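Local coordinates for hypothetical protein PH1789 (Pyrococcus horikoshii, PDB 1WR2) that is of unknown function but belongs to the ATP-grasp superfamily, whose members share a characteristic nucleotide-binding fold, at residues R120-G125 against I136-G142. Numbering follows the deposited sequence.
Sequences REVIIG and IMFGLGG
Ile136 runs alongside Ile124, the two side chains leaving the sheet in one direction. Its CG1, anti to the backbone N (chi1 -176°), comes within 4.1 Å of Ile124 CG2. Met137 forms a hydrogen-bonded pair with Gly125: Met137 N donates to Gly125 O at 2.7 Å, and Gly125 N returns a bond to Met137 O. Two kinks in the Met137 chain (chi2 63°, chi3 79°) fold CE back to 3.7 Å from Gly125 O. Phe138 follows on the face that carries Ile124. Its ring meets CG1 of Ile124 at the edge, and CE1 lies 3.8 Å from Val122 CB. Helix 187-203 packs on this face through Met193, Ile190 and Leu194. Gly139 pairs with Ile123. Ile123 N donates to Gly139 O at 2.8 Å. In return, Gly139 N donates to Ile123 O at a longer 3.3 Å. Leu140 turns CD2 back onto Val122 CG1. Past the strand end, Gly141 N gives Glu121 O a nearly straight bond, and its CA touches the Ile123 side chain. A water donates to Glu121 OE1 and weakly accepts from Gly142 N. Both segments belong to the antiparallel beta hairpin of strands 120-129 and 133-140. Strands 208-218 and 152-155 flank this hairpin in the larger antiparallel sheet of an ATP-grasp domain.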
ATOM      1  N   ARG A 120      13.877   5.796  -0.588  1.00 47.30           N
ATOM      2  CA  ARG A 120      13.867   5.406  -1.996  1.00 47.45           C
ATOM      3  C   ARG A 120      12.527   4.772  -2.364  1.00 44.87           C
ATOM      4  O   ARG A 120      12.133   3.764  -1.779  1.00 42.61           O
ATOM      5  CB  ARG A 120      14.993   4.413  -2.282  1.00 49.16           C
ATOM      6  CG  ARG A 120      14.999   3.895  -3.715  1.00 54.43           C
ATOM      7  CD  ARG A 120      15.345   4.995  -4.706  1.00 57.44           C
ATOM      8  NE  ARG A 120      16.684   5.525  -4.468  1.00 60.80           N
ATOM      9  CZ  ARG A 120      17.273   6.438  -5.230  1.00 63.54           C
ATOM     10  NH1 ARG A 120      16.641   6.928  -6.292  1.00 63.84           N
ATOM     11  NH2 ARG A 120      18.495   6.862  -4.932  1.00 64.03           N
ATOM     12  N   GLU A 121      11.831   5.357  -3.334  1.00 43.92           N
ATOM     13  CA  GLU A 121      10.541   4.823  -3.749  1.00 43.76           C
ATOM     14  C   GLU A 121      10.657   3.605  -4.653  1.00 42.53           C
ATOM     15  O   GLU A 121      11.361   3.642  -5.666  1.00 41.64           O
ATOM     16  CB  GLU A 121       9.717   5.888  -4.478  1.00 45.50           C
ATOM     17  CG  GLU A 121       9.171   6.981  -3.593  1.00 50.26           C
ATOM     18  CD  GLU A 121       8.045   7.753  -4.257  1.00 54.67           C
ATOM     19  OE1 GLU A 121       6.992   7.142  -4.566  1.00 54.44           O
ATOM     20  OE2 GLU A 121       8.211   8.973  -4.472  1.00 58.86           O
ATOM     21  N   VAL A 122       9.977   2.524  -4.275  1.00 38.84           N
ATOM     22  CA  VAL A 122       9.957   1.311  -5.079  1.00 37.37           C
ATOM     23  C   VAL A 122       8.507   0.848  -5.167  1.00 36.19           C
ATOM     24  O   VAL A 122       7.636   1.338  -4.434  1.00 33.64           O
ATOM     25  CB  VAL A 122      10.809   0.162  -4.479  1.00 37.71           C
ATOM     26  CG1 VAL A 122      12.247   0.623  -4.270  1.00 41.23           C
ATOM     27  CG2 VAL A 122      10.193  -0.332  -3.195  1.00 37.72           C
ATOM     28  N   ILE A 123       8.238  -0.077  -6.078  1.00 31.87           N
ATOM     29  CA  ILE A 123       6.884  -0.585  -6.254  1.00 32.39           C
ATOM     30  C   ILE A 123       6.898  -2.099  -6.403  1.00 32.42           C
ATOM     31  O   ILE A 123       7.722  -2.651  -7.133  1.00 32.70           O
ATOM     32  CB  ILE A 123       6.216  -0.002  -7.534  1.00 32.52           C
ATOM     33  CG1 ILE A 123       6.053   1.518  -7.418  1.00 31.53           C
ATOM     34  CG2 ILE A 123       4.853  -0.658  -7.753  1.00 31.77           C
ATOM     35  CD1 ILE A 123       5.441   2.164  -8.675  1.00 32.33           C
ATOM     36  N   ILE A 124       5.996  -2.769  -5.698  1.00 31.16           N
ATOM     37  CA  ILE A 124       5.875  -4.212  -5.811  1.00 30.53           C
ATOM     38  C   ILE A 124       4.459  -4.481  -6.292  1.00 30.35           C
ATOM     39  O   ILE A 124       3.482  -4.117  -5.625  1.00 31.91           O
ATOM     40  CB  ILE A 124       6.106  -4.923  -4.469  1.00 32.06           C
ATOM     41  CG1 ILE A 124       7.586  -4.827  -4.078  1.00 33.65           C
ATOM     42  CG2 ILE A 124       5.676  -6.377  -4.578  1.00 32.34           C
ATOM     43  CD1 ILE A 124       7.910  -5.418  -2.711  1.00 34.13           C
ATOM     44  N   GLY A 125       4.352  -5.094  -7.465  1.00 29.44           N
ATOM     45  CA  GLY A 125       3.050  -5.402  -8.026  1.00 28.94           C
ATOM     46  C   GLY A 125       2.810  -6.891  -8.204  1.00 30.93           C
ATOM     47  O   GLY A 125       3.747  -7.681  -8.286  1.00 28.73           O
ATOM     48  N   ILE A 136       4.883 -11.698  -9.574  1.00 28.79           N
ATOM     49  CA  ILE A 136       5.253 -10.593  -8.727  1.00 30.23           C
ATOM     50  C   ILE A 136       6.242  -9.725  -9.516  1.00 31.21           C
ATOM     51  O   ILE A 136       7.131 -10.240 -10.194  1.00 29.09           O
ATOM     52  CB  ILE A 136       5.883 -11.108  -7.416  1.00 26.38           C
ATOM     53  CG1 ILE A 136       6.176  -9.937  -6.476  1.00 28.05           C
ATOM     54  CG2 ILE A 136       7.145 -11.918  -7.726  1.00 27.54           C
ATOM     55  CD1 ILE A 136       6.407 -10.371  -5.034  1.00 27.76           C
ATOM     56  N   MET A 137       6.052  -8.411  -9.439  1.00 31.60           N
ATOM     57  CA  MET A 137       6.888  -7.439 -10.153  1.00 33.53           C
ATOM     58  C   MET A 137       7.587  -6.490  -9.192  1.00 33.82           C
ATOM     59  O   MET A 137       7.079  -6.187  -8.107  1.00 31.43           O
ATOM     60  CB  MET A 137       6.030  -6.581 -11.100  1.00 35.09           C
ATOM     61  CG  MET A 137       5.553  -7.244 -12.388  1.00 40.80           C
ATOM     62  SD  MET A 137       4.454  -8.668 -12.172  1.00 47.44           S
ATOM     63  CE  MET A 137       2.861  -7.880 -11.833  1.00 47.33           C
ATOM     64  N   PHE A 138       8.742  -5.995  -9.620  1.00 31.85           N
ATOM     65  CA  PHE A 138       9.520  -5.051  -8.835  1.00 32.69           C
ATOM     66  C   PHE A 138      10.133  -4.011  -9.757  1.00 32.71           C
ATOM     67  O   PHE A 138      10.545  -4.326 -10.872  1.00 30.35           O
ATOM     68  CB  PHE A 138      10.649  -5.750  -8.082  1.00 33.71           C
ATOM     69  CG  PHE A 138      11.592  -4.796  -7.414  1.00 37.04           C
ATOM     70  CD1 PHE A 138      11.202  -4.097  -6.274  1.00 34.09           C
ATOM     71  CD2 PHE A 138      12.853  -4.553  -7.956  1.00 37.32           C
ATOM     72  CE1 PHE A 138      12.045  -3.170  -5.684  1.00 35.10           C
ATOM     73  CE2 PHE A 138      13.711  -3.623  -7.372  1.00 37.16           C
ATOM     74  CZ  PHE A 138      13.308  -2.929  -6.234  1.00 38.18           C
ATOM     75  N   GLY A 139      10.195  -2.773  -9.278  1.00 32.34           N
ATOM     76  CA  GLY A 139      10.784  -1.695 -10.049  1.00 33.73           C
ATOM     77  C   GLY A 139      10.750  -0.440  -9.199  1.00 36.88           C
ATOM     78  O   GLY A 139      10.059  -0.413  -8.180  1.00 35.74           O
ATOM     79  N   LEU A 140      11.488   0.596  -9.588  1.00 36.48           N
ATOM     80  CA  LEU A 140      11.479   1.832  -8.813  1.00 37.78           C
ATOM     81  C   LEU A 140      10.182   2.592  -9.036  1.00 39.35           C
ATOM     82  O   LEU A 140       9.527   2.441 -10.071  1.00 39.21           O
ATOM     83  CB  LEU A 140      12.651   2.744  -9.199  1.00 37.44           C
ATOM     84  CG  LEU A 140      14.067   2.323  -8.800  1.00 38.68           C
ATOM     85  CD1 LEU A 140      15.029   3.473  -9.065  1.00 41.12           C
ATOM     86  CD2 LEU A 140      14.106   1.948  -7.336  1.00 40.63           C
ATOM     87  N   GLY A 141       9.818   3.415  -8.057  1.00 41.68           N
ATOM     88  CA  GLY A 141       8.605   4.203  -8.166  1.00 45.93           C
ATOM     89  C   GLY A 141       8.921   5.591  -8.688  1.00 50.04           C
ATOM     90  O   GLY A 141       9.884   5.778  -9.431  1.00 52.13           O
ATOM     91  N   GLY A 142       8.122   6.572  -8.291  1.00 51.98           N
ATOM     92  CA  GLY A 142       8.349   7.926  -8.756  1.00 54.15           C
ATOM     93  C   GLY A 142       7.235   8.302  -9.708  1.00 55.05           C
ATOM     94  O   GLY A 142       6.353   7.488  -9.972  1.00 55.58           O
TER
HETATM   95  O   HOH W   1       5.586   5.463  -6.191  1.00 52.76           O